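Local coordinates for ATP-dependent DNA helicase PIF1 (Candida albicans, PDB 7OTJ), which probably couples ATP hydrolysis to 5'-3' unwinding of DNA, including G-quadruplex structures, to keep the nuclear and mitochondrial genomes stable, at residues F145-P150 with V167-F171; R197-L202 with D213-F218; F95-T101 with I123-R128. All coordinates share one frame; numbering follows the deposited sequence.

Contact 1 of 3, residues F145-P150 with V167-F171; sequences FYQLPP and VFFAF. With ALF (tetrafluoroaluminate ion), chain F.
F145, P149 and P150 belong to the GDFYQLPP loop, the helicase motif III of superfamily 1 enzymes, and pack against V167-F171, a later part of the same long connection after strand 138-143 of the first RecA-like domain. The side chains meet through apolar atoms, on the side of the loop turned away from the bound tetrafluoroaluminate. F145 and F171 form a T-shaped pair: the edge of F171 points into the face of F145, with ring planes at 88° and centroids 4.7 Å apart. CD2 of F171 sits over the centre of the F145 ring. The F171 side chain reaches there because its CG lies between the backbone N and the carbonyl carbon (chi1 55°). A170, small enough to fit beside the ring, brings its CB to the rim of F145, 4.0 Å from CE1.

The two prolines meet F169. P149 CB approaches F169 CE2 at 3.5 Å, and P150 CD lies 4.0 Å from F169 CD2, the P150 and F169 side chains crossing at about a right angle. V167, whose CG1 is anti to the backbone N, completes the apolar group with CG1 4.2 Å from P150 CD; the same methyl lies above one face of the F169 ring, toward its rim. V505 of helix 503-511 touches both F145 and F169, and F508 of that helix stacks on F171.

On its other side the loop reaches the tetrafluoroaluminate through Q147. Q147 NE2, at the end of an extended chain, donates to fluorine F3 at 3.0 Å (N-H...F angle 146°) and also to D144 OD2. R482, R191 and K31 bind the ion too, a group commonly taken as a mimic of the phosphate in transfer. Water 1 lies 2.4 Å from the aluminium.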
loop_
_atom_site.group_PDB
_atom_site.type_symbol
_atom_site.label_atom_id
_atom_site.label_comp_id
_atom_site.label_asym_id
_atom_site.label_seq_id
_atom_site.Cartn_x
_atom_site.Cartn_y
_atom_site.Cartn_z
ATOM N N PHE A 145 -7.359 13.113 -3.772
ATOM C CA PHE A 145 -7.479 13.657 -2.425
ATOM C C PHE A 145 -8.864 13.446 -1.808
ATOM O O PHE A 145 -9.026 13.706 -0.610
ATOM C CB PHE A 145 -7.105 15.144 -2.412
ATOM C CG PHE A 145 -5.625 15.398 -2.587
ATOM C CD1 PHE A 145 -4.731 15.127 -1.560
ATOM C CD2 PHE A 145 -5.128 15.911 -3.776
ATOM C CE1 PHE A 145 -3.371 15.359 -1.717
ATOM C CE2 PHE A 145 -3.771 16.145 -3.938
ATOM C CZ PHE A 145 -2.891 15.869 -2.911
ATOM N N TYR A 146 -9.856 12.978 -2.576
ATOM C CA TYR A 146 -11.117 12.542 -1.975
ATOM C C TYR A 146 -10.981 11.195 -1.280
ATOM O O TYR A 146 -11.925 10.756 -0.613
ATOM C CB TYR A 146 -12.234 12.465 -3.027
ATOM C CG TYR A 146 -12.895 13.795 -3.321
ATOM C CD1 TYR A 146 -13.369 14.592 -2.293
ATOM C CD2 TYR A 146 -13.026 14.258 -4.625
ATOM C CE1 TYR A 146 -13.969 15.812 -2.550
ATOM C CE2 TYR A 146 -13.621 15.479 -4.893
ATOM C CZ TYR A 146 -14.090 16.252 -3.849
ATOM O OH TYR A 146 -14.682 17.470 -4.097
ATOM N N GLN A 147 -9.835 10.543 -1.424
ATOM C CA GLN A 147 -9.523 9.289 -0.762
ATOM C C GLN A 147 -8.838 9.607 0.571
ATOM O O GLN A 147 -8.902 10.737 1.060
ATOM C CB GLN A 147 -8.726 8.394 -1.711
ATOM C CG GLN A 147 -9.528 8.053 -2.987
ATOM C CD GLN A 147 -8.953 6.901 -3.795
ATOM O OE1 GLN A 147 -8.231 6.057 -3.271
ATOM N NE2 GLN A 147 -9.282 6.860 -5.080
ATOM N N LEU A 148 -8.279 8.598 1.226
ATOM C CA LEU A 148 -7.891 8.747 2.625
ATOM C C LEU A 148 -6.877 9.878 2.814
ATOM O O LEU A 148 -5.924 9.988 2.033
ATOM C CB LEU A 148 -7.340 7.423 3.152
ATOM C CG LEU A 148 -8.484 6.436 3.427
ATOM C CD1 LEU A 148 -8.011 4.995 3.559
ATOM C CD2 LEU A 148 -9.241 6.870 4.676
ATOM N N PRO A 149 -7.061 10.738 3.815
ATOM C CA PRO A 149 -6.098 11.810 4.084
ATOM C C PRO A 149 -4.873 11.265 4.794
ATOM O O PRO A 149 -4.841 10.078 5.150
ATOM C CB PRO A 149 -6.895 12.757 4.993
ATOM C CG PRO A 149 -7.788 11.838 5.750
ATOM C CD PRO A 149 -8.199 10.787 4.747
ATOM N N PRO A 150 -3.834 12.080 4.990
ATOM C CA PRO A 150 -2.684 11.621 5.785
ATOM C C PRO A 150 -3.111 11.206 7.186
ATOM O O PRO A 150 -3.981 11.827 7.796
ATOM C CB PRO A 150 -1.761 12.848 5.823
ATOM C CG PRO A 150 -2.177 13.681 4.681
ATOM C CD PRO A 150 -3.643 13.454 4.492
ATOM N N VAL A 167 -4.367 18.040 10.248
ATOM C CA VAL A 167 -4.273 17.382 8.947
ATOM C C VAL A 167 -3.760 18.406 7.938
ATOM O O VAL A 167 -4.432 19.399 7.642
ATOM C CB VAL A 167 -5.620 16.791 8.510
ATOM C CG1 VAL A 167 -5.472 16.046 7.197
ATOM C CG2 VAL A 167 -6.168 15.864 9.583
ATOM N N PHE A 168 -2.549 18.180 7.437
ATOM C CA PHE A 168 -1.878 19.072 6.496
ATOM C C PHE A 168 -1.754 18.336 5.163
ATOM O O PHE A 168 -0.864 17.499 4.989
ATOM C CB PHE A 168 -0.520 19.502 7.042
ATOM C CG PHE A 168 0.076 20.670 6.328
ATOM C CD1 PHE A 168 -0.590 21.885 6.286
ATOM C CD2 PHE A 168 1.311 20.563 5.709
ATOM C CE1 PHE A 168 -0.038 22.970 5.626
ATOM C CE2 PHE A 168 1.867 21.645 5.053
ATOM C CZ PHE A 168 1.193 22.847 5.012
ATOM N N PHE A 169 -2.678 18.607 4.243
ATOM C CA PHE A 169 -2.681 17.891 2.974
ATOM C C PHE A 169 -1.455 18.253 2.134
ATOM O O PHE A 169 -0.823 19.299 2.314
ATOM C CB PHE A 169 -3.962 18.188 2.190
ATOM C CG PHE A 169 -5.194 17.556 2.773
ATOM C CD1 PHE A 169 -5.998 18.260 3.654
ATOM C CD2 PHE A 169 -5.550 16.258 2.439
ATOM C CE1 PHE A 169 -7.137 17.681 4.196
ATOM C CE2 PHE A 169 -6.692 15.674 2.980
ATOM C CZ PHE A 169 -7.482 16.387 3.857
ATOM N N ALA A 170 -1.149 17.380 1.171
ATOM C CA ALA A 170 0.046 17.580 0.358
ATOM C C ALA A 170 -0.061 18.845 -0.481
ATOM O O ALA A 170 0.932 19.562 -0.653
ATOM C CB ALA A 170 0.282 16.365 -0.539
ATOM N N PHE A 171 -1.259 19.141 -0.999
ATOM C CA PHE A 171 -1.459 20.304 -1.857
ATOM C C PHE A 171 -1.359 21.630 -1.116
ATOM O O PHE A 171 -1.427 22.682 -1.759
ATOM C CB PHE A 171 -2.807 20.219 -2.580
ATOM C CG PHE A 171 -3.999 20.050 -1.666
ATOM C CD1 PHE A 171 -4.551 21.137 -1.004
ATOM C CD2 PHE A 171 -4.596 18.808 -1.513
ATOM C CE1 PHE A 171 -5.662 20.979 -0.181
ATOM C CE2 PHE A 171 -5.704 18.647 -0.702
ATOM C CZ PHE A 171 -6.239 19.731 -0.034
HETATM AL AL ALF F . -7.401 3.855 -6.852
HETATM F F1 ALF F . -5.643 4.122 -6.750
HETATM F F2 ALF F . -9.161 3.572 -6.958
HETATM F F3 ALF F . -7.594 5.591 -7.222
HETATM F F4 ALF F . -7.215 2.103 -6.562
HETATM O O HOH W 1 -7.186 4.393 -4.499
#

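Contact 2 of 3, residues R197-L202 with D213-F218; sequences RFIDML and DTARDF. Unlike the reference sequence in segment 197-202: D200 (reference Asn).
The axes of helix segments 197-202 and 213-218 approach to 9.9 Å and cross at -115°, with M201 and T214 at the nearest point, their CA atoms 5.3 Å apart. The two are consecutive helices on the way from the first RecA-like sheet of the helicase to the second.

M201 fills the angle between them, its long, unbranched and flexible thioether suiting a place between two crossing helices. A turn at chi3 (55°) brings CE down onto F218, giving a CH-pi contact 3.5 Å from the ring centroid and almost on the ring normal. SD stays farther above the same face, as a longer Met-aromatic contact. The methyl also touches D217 CB, while M201 CB rests against T214 CG2 at 3.9 Å. L202 CD2 meets the F218 ring at its edge, and F218 CE1 in turn reaches the edge of the F198 ring. Beyond the pair, L480 of helix 475-481 touches both L202 and F218.

Polar groups close the contact at its outer side. T214 OG1 is hydrogen-bonded to N204 ND2 and to water 2; the water accepts from R197 NH2, and so bridges the helices. D217 OD1 forms salt bridges with R220 and R216, the latter through a weakly angled hydrogen bond, and R216 also reaches D213, so the carboxylate is held in a network of charges. R197, long enough to reach from one helix to the other, grips D217 side-on with two nitrogens: NE, 2.8 Å from OD2, comes nearly along the C-O direction, whereas NH2 meets the same OD2 at 3.0 Å from above the carboxylate plane.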
loop_
_atom_site.group_PDB
_atom_site.type_symbol
_atom_site.label_atom_id
_atom_site.label_comp_id
_atom_site.label_asym_id
_atom_site.label_seq_id
_atom_site.Cartn_x
_atom_site.Cartn_y
_atom_site.Cartn_z
ATOM N N ARG A 197 -24.803 2.904 -13.009
ATOM C CA ARG A 197 -25.433 3.294 -11.754
ATOM C C ARG A 197 -24.458 3.169 -10.595
ATOM O O ARG A 197 -24.386 4.055 -9.737
ATOM C CB ARG A 197 -26.674 2.431 -11.506
ATOM C CG ARG A 197 -27.300 2.605 -10.132
ATOM C CD ARG A 197 -27.804 4.017 -9.953
ATOM N NE ARG A 197 -28.279 4.286 -8.601
ATOM C CZ ARG A 197 -28.473 5.503 -8.110
ATOM N NH1 ARG A 197 -28.191 6.586 -8.817
ATOM N NH2 ARG A 197 -28.963 5.638 -6.880
ATOM N N PHE A 198 -23.695 2.074 -10.561
ATOM C CA PHE A 198 -22.670 1.911 -9.536
ATOM C C PHE A 198 -21.682 3.072 -9.567
ATOM O O PHE A 198 -21.308 3.606 -8.515
ATOM C CB PHE A 198 -21.949 0.575 -9.729
ATOM C CG PHE A 198 -21.101 0.158 -8.560
ATOM C CD1 PHE A 198 -21.314 0.692 -7.299
ATOM C CD2 PHE A 198 -20.081 -0.766 -8.722
ATOM C CE1 PHE A 198 -20.533 0.309 -6.223
ATOM C CE2 PHE A 198 -19.292 -1.151 -7.648
ATOM C CZ PHE A 198 -19.519 -0.612 -6.399
ATOM N N ILE A 199 -21.265 3.488 -10.766
ATOM C CA ILE A 199 -20.344 4.615 -10.899
ATOM C C ILE A 199 -20.982 5.894 -10.366
ATOM O O ILE A 199 -20.333 6.677 -9.657
ATOM C CB ILE A 199 -19.886 4.758 -12.364
ATOM C CG1 ILE A 199 -19.085 3.531 -12.794
ATOM C CG2 ILE A 199 -19.043 6.015 -12.559
ATOM C CD1 ILE A 199 -18.676 3.560 -14.247
ATOM N N ASP A 200 -22.260 6.121 -10.684
ATOM C CA ASP A 200 -22.945 7.298 -10.151
ATOM C C ASP A 200 -22.983 7.273 -8.627
ATOM O O ASP A 200 -22.757 8.301 -7.976
ATOM C CB ASP A 200 -24.374 7.384 -10.695
ATOM C CG ASP A 200 -24.430 7.494 -12.212
ATOM O OD1 ASP A 200 -23.454 7.989 -12.820
ATOM O OD2 ASP A 200 -25.463 7.099 -12.799
ATOM N N MET A 201 -23.242 6.100 -8.041
ATOM C CA MET A 201 -23.322 5.980 -6.588
ATOM C C MET A 201 -21.976 6.277 -5.941
ATOM O O MET A 201 -21.895 7.009 -4.949
ATOM C CB MET A 201 -23.801 4.578 -6.201
ATOM C CG MET A 201 -25.246 4.273 -6.552
ATOM S SD MET A 201 -25.550 2.488 -6.614
ATOM C CE MET A 201 -24.998 1.978 -4.985
ATOM N N LEU A 202 -20.917 5.665 -6.465
ATOM C CA LEU A 202 -19.570 5.930 -5.973
ATOM C C LEU A 202 -19.189 7.401 -6.104
ATOM O O LEU A 202 -18.566 7.965 -5.199
ATOM C CB LEU A 202 -18.570 5.053 -6.715
ATOM C CG LEU A 202 -18.626 3.583 -6.327
ATOM C CD1 LEU A 202 -17.721 2.759 -7.223
ATOM C CD2 LEU A 202 -18.237 3.439 -4.864
ATOM N N ASP A 213 -31.413 7.846 -2.738
ATOM C CA ASP A 213 -31.384 6.687 -3.626
ATOM C C ASP A 213 -30.024 5.998 -3.601
ATOM O O ASP A 213 -29.950 4.763 -3.601
ATOM C CB ASP A 213 -31.755 7.099 -5.049
ATOM C CG ASP A 213 -33.247 7.137 -5.276
ATOM O OD1 ASP A 213 -34.010 6.945 -4.306
ATOM O OD2 ASP A 213 -33.658 7.353 -6.434
ATOM N N THR A 214 -28.937 6.775 -3.580
ATOM C CA THR A 214 -27.608 6.182 -3.453
ATOM C C THR A 214 -27.474 5.447 -2.126
ATOM O O THR A 214 -27.017 4.297 -2.080
ATOM C CB THR A 214 -26.523 7.261 -3.587
ATOM O OG1 THR A 214 -26.493 7.757 -4.930
ATOM C CG2 THR A 214 -25.146 6.705 -3.231
ATOM N N ALA A 215 -27.898 6.088 -1.033
ATOM C CA ALA A 215 -27.828 5.452 0.279
ATOM C C ALA A 215 -28.665 4.181 0.320
ATOM O O ALA A 215 -28.222 3.153 0.846
ATOM C CB ALA A 215 -28.283 6.428 1.364
ATOM N N ARG A 216 -29.884 4.235 -0.214
ATOM C CA ARG A 216 -30.709 3.034 -0.255
ATOM C C ARG A 216 -30.076 1.950 -1.123
ATOM O O ARG A 216 -30.050 0.774 -0.738
ATOM C CB ARG A 216 -32.104 3.390 -0.765
ATOM C CG ARG A 216 -33.084 2.250 -0.672
ATOM C CD ARG A 216 -33.485 1.774 -2.046
ATOM N NE ARG A 216 -34.477 2.648 -2.664
ATOM C CZ ARG A 216 -34.226 3.480 -3.666
ATOM N NH1 ARG A 216 -33.010 3.596 -4.180
ATOM N NH2 ARG A 216 -35.220 4.206 -4.170
ATOM N N ASP A 217 -29.516 2.333 -2.276
ATOM C CA ASP A 217 -28.920 1.352 -3.180
ATOM C C ASP A 217 -27.736 0.637 -2.540
ATOM O O ASP A 217 -27.435 -0.509 -2.899
ATOM C CB ASP A 217 -28.506 2.016 -4.497
ATOM C CG ASP A 217 -29.690 2.284 -5.420
ATOM O OD1 ASP A 217 -30.846 2.094 -4.987
ATOM O OD2 ASP A 217 -29.464 2.681 -6.583
ATOM N N PHE A 218 -27.038 1.292 -1.610
ATOM C CA PHE A 218 -25.955 0.608 -0.917
ATOM C C PHE A 218 -26.488 -0.317 0.170
ATOM O O PHE A 218 -25.952 -1.412 0.368
ATOM C CB PHE A 218 -24.977 1.620 -0.315
ATOM C CG PHE A 218 -23.953 2.129 -1.288
ATOM C CD1 PHE A 218 -23.012 1.270 -1.832
ATOM C CD2 PHE A 218 -23.915 3.469 -1.644
ATOM C CE1 PHE A 218 -22.057 1.737 -2.725
ATOM C CE2 PHE A 218 -22.966 3.938 -2.532
ATOM C CZ PHE A 218 -22.037 3.071 -3.073
HETATM O O HOH W 2 -28.954 8.623 -5.980
#

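Contact 3 of 3, residues F95-T101 with I123-R128; sequences FTRWRET and IAKNLR
W98 lays one face of its indole against two aliphatic side chains of the facing helix. I123 CG2 stands over the six-membered ring, 4.2 Å from its centroid, and L127 CD1 over the five-membered ring at 3.9 Å. Both are CH-pi contacts, and a broad flat side chain suits this position because it can receive residues one helical turn apart. A124, between them in sequence, is small enough to let the indole come close; its CB lies 3.8 Å from W98 CZ3. The other branch of L127 is used as well: CD2 meets the edge of the F95 ring, 3.9 Å from CE1, so the forked leucine is wedged between two aromatic residues. CG of F95, anti to the backbone N (chi1 177°), carries the ring edge there.

R128 works at the C-terminal end of helix 92-100, where the last carbonyls usually have no helical amide partner. Bent at chi3, its chain passes alongside W98 O and turns NH1 onto it: the bond of 3.1 Å uses a lone pair in the carbonyl plane, with an N-H...O angle of 160°, and the oxygen lies close to the guanidinium plane. The same nitrogen makes a weak bond of 2.9 Å to T101 O. A positive charge here would probably be favoured by the partial negative charge of the helix end. R128 NE donates to G135 O. T101, the first residue to leave the helical conformation, ties back to it through OG1, which donates to R97 O at 2.7 Å.

W98 NE1 bonds to A72 O. I88 of helix 81-90 touches W98 and L127, and the crossed helices 92-100 and 114-128 precede strands 103-107 and 138-143, neighbours in the parallel sheet of the first RecA-like domain.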
loop_
_atom_site.group_PDB
_atom_site.type_symbol
_atom_site.label_atom_id
_atom_site.label_comp_id
_atom_site.label_asym_id
_atom_site.label_seq_id
_atom_site.Cartn_x
_atom_site.Cartn_y
_atom_site.Cartn_z
ATOM N N PHE A 95 21.863 7.867 0.422
ATOM C CA PHE A 95 22.456 9.120 -0.019
ATOM C C PHE A 95 22.791 9.071 -1.502
ATOM O O PHE A 95 22.546 10.038 -2.233
ATOM C CB PHE A 95 23.699 9.436 0.808
ATOM C CG PHE A 95 24.411 10.684 0.370
ATOM C CD1 PHE A 95 23.778 11.916 0.428
ATOM C CD2 PHE A 95 25.713 10.626 -0.093
ATOM C CE1 PHE A 95 24.431 13.065 0.029
ATOM C CE2 PHE A 95 26.372 11.770 -0.491
ATOM C CZ PHE A 95 25.731 12.992 -0.430
ATOM N N THR A 96 23.326 7.941 -1.973
ATOM C CA THR A 96 23.597 7.805 -3.399
ATOM C C THR A 96 22.306 7.866 -4.206
ATOM O O THR A 96 22.239 8.545 -5.240
ATOM C CB THR A 96 24.347 6.495 -3.673
ATOM O OG1 THR A 96 25.624 6.525 -3.019
ATOM C CG2 THR A 96 24.562 6.297 -5.161
ATOM N N ARG A 97 21.254 7.206 -3.712
ATOM C CA ARG A 97 19.978 7.179 -4.418
ATOM C C ARG A 97 19.378 8.574 -4.528
ATOM O O ARG A 97 18.778 8.920 -5.552
ATOM C CB ARG A 97 19.020 6.226 -3.706
ATOM C CG ARG A 97 17.687 6.045 -4.399
ATOM C CD ARG A 97 16.863 5.012 -3.681
ATOM N NE ARG A 97 16.874 5.255 -2.246
ATOM C CZ ARG A 97 16.370 4.427 -1.344
ATOM N NH1 ARG A 97 15.791 3.291 -1.697
ATOM N NH2 ARG A 97 16.454 4.746 -0.054
ATOM N N TRP A 98 19.539 9.394 -3.486
ATOM C CA TRP A 98 19.063 10.770 -3.547
ATOM C C TRP A 98 19.775 11.569 -4.635
ATOM O O TRP A 98 19.187 12.489 -5.214
ATOM C CB TRP A 98 19.244 11.457 -2.194
ATOM C CG TRP A 98 18.062 11.364 -1.289
ATOM C CD1 TRP A 98 17.973 10.660 -0.123
ATOM C CD2 TRP A 98 16.795 12.006 -1.468
ATOM N NE1 TRP A 98 16.726 10.824 0.438
ATOM C CE2 TRP A 98 15.985 11.645 -0.370
ATOM C CE3 TRP A 98 16.265 12.848 -2.449
ATOM C CZ2 TRP A 98 14.676 12.099 -0.227
ATOM C CZ3 TRP A 98 14.968 13.294 -2.306
ATOM C CH2 TRP A 98 14.187 12.919 -1.206
ATOM N N ARG A 99 21.034 11.244 -4.931
ATOM C CA ARG A 99 21.755 12.008 -5.943
ATOM C C ARG A 99 21.554 11.457 -7.346
ATOM O O ARG A 99 21.579 12.226 -8.313
ATOM C CB ARG A 99 23.249 12.058 -5.615
ATOM C CG ARG A 99 23.587 12.977 -4.454
ATOM C CD ARG A 99 25.083 13.045 -4.197
ATOM N NE ARG A 99 25.659 11.722 -3.983
ATOM C CZ ARG A 99 26.454 11.101 -4.845
ATOM N NH1 ARG A 99 26.804 11.663 -5.992
ATOM N NH2 ARG A 99 26.910 9.886 -4.547
ATOM N N GLU A 100 21.315 10.154 -7.480
ATOM C CA GLU A 100 21.109 9.554 -8.790
ATOM C C GLU A 100 19.659 9.618 -9.264
ATOM O O GLU A 100 19.391 9.258 -10.417
ATOM C CB GLU A 100 21.571 8.091 -8.785
ATOM C CG GLU A 100 23.030 7.891 -8.401
ATOM C CD GLU A 100 23.459 6.437 -8.491
ATOM O OE1 GLU A 100 24.559 6.167 -9.021
ATOM O OE2 GLU A 100 22.691 5.563 -8.030
ATOM N N THR A 101 18.726 10.065 -8.423
ATOM C CA THR A 101 17.316 10.101 -8.801
ATOM C C THR A 101 17.040 11.282 -9.726
ATOM O O THR A 101 17.434 12.415 -9.436
ATOM C CB THR A 101 16.418 10.182 -7.557
ATOM O OG1 THR A 101 16.460 8.943 -6.841
ATOM C CG2 THR A 101 14.972 10.464 -7.950
ATOM N N ILE A 123 15.395 18.361 1.859
ATOM C CA ILE A 123 16.449 17.352 1.841
ATOM C C ILE A 123 16.949 17.145 0.421
ATOM O O ILE A 123 18.157 17.024 0.185
ATOM C CB ILE A 123 15.946 16.036 2.467
ATOM C CG1 ILE A 123 16.155 16.061 3.980
ATOM C CG2 ILE A 123 16.660 14.835 1.870
ATOM C CD1 ILE A 123 14.913 15.833 4.787
ATOM N N ALA A 124 16.029 17.123 -0.545
ATOM C CA ALA A 124 16.416 17.026 -1.946
ATOM C C ALA A 124 17.389 18.134 -2.327
ATOM O O ALA A 124 18.454 17.870 -2.897
ATOM C CB ALA A 124 15.170 17.081 -2.829
ATOM N N LYS A 125 17.040 19.384 -2.019
ATOM C CA LYS A 125 17.913 20.504 -2.350
ATOM C C LYS A 125 19.275 20.361 -1.680
ATOM O O LYS A 125 20.315 20.529 -2.326
ATOM C CB LYS A 125 17.246 21.823 -1.962
ATOM C CG LYS A 125 15.944 22.092 -2.711
ATOM C CD LYS A 125 15.244 23.342 -2.206
ATOM C CE LYS A 125 13.932 23.559 -2.936
ATOM N NZ LYS A 125 13.259 24.811 -2.506
ATOM N N ASN A 126 19.286 20.038 -0.386
ATOM C CA ASN A 126 20.542 20.012 0.360
ATOM C C ASN A 126 21.477 18.928 -0.160
ATOM O O ASN A 126 22.631 19.205 -0.509
ATOM C CB ASN A 126 20.265 19.802 1.847
ATOM C CG ASN A 126 21.499 20.004 2.696
ATOM O OD1 ASN A 126 21.735 21.097 3.210
ATOM N ND2 ASN A 126 22.302 18.954 2.841
ATOM N N LEU A 127 20.997 17.684 -0.213
ATOM C CA LEU A 127 21.857 16.568 -0.589
ATOM C C LEU A 127 22.377 16.697 -2.013
ATOM O O LEU A 127 23.458 16.184 -2.326
ATOM C CB LEU A 127 21.100 15.253 -0.424
ATOM C CG LEU A 127 20.561 14.924 0.969
ATOM C CD1 LEU A 127 19.936 13.557 0.939
ATOM C CD2 LEU A 127 21.668 14.984 1.995
ATOM N N ARG A 128 21.637 17.378 -2.884
ATOM C CA ARG A 128 21.997 17.474 -4.291
ATOM C C ARG A 128 22.661 18.798 -4.659
ATOM O O ARG A 128 23.015 18.986 -5.828
ATOM C CB ARG A 128 20.755 17.251 -5.159
ATOM C CG ARG A 128 20.182 15.855 -5.049
ATOM C CD ARG A 128 18.740 15.801 -5.524
ATOM N NE ARG A 128 18.586 16.249 -6.903
ATOM C CZ ARG A 128 18.722 15.467 -7.965
ATOM N NH1 ARG A 128 19.103 14.206 -7.850
ATOM N NH2 ARG A 128 18.459 15.959 -9.171
#

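The contacts follow one another along the chain without nesting or crossing. From the N terminus, contact 3 comes first, closing a loop of 21 residues that holds strand 103-107 and the start of helix 114-128. After strand 138-143, contact 1 closes a loop of 16 residues, most of it unmodelled, within the connection to helix 174-179, with the motif III residues on its first side. Contact 2 then joins helices 196-204 and 212-219, closing a short loop of 10 residues between them, beyond strand 182-186 and on the way to the second parallel sheet. The centres of contacts 2 and 3 are about 47 Å apart on opposite sides of the chain's centre.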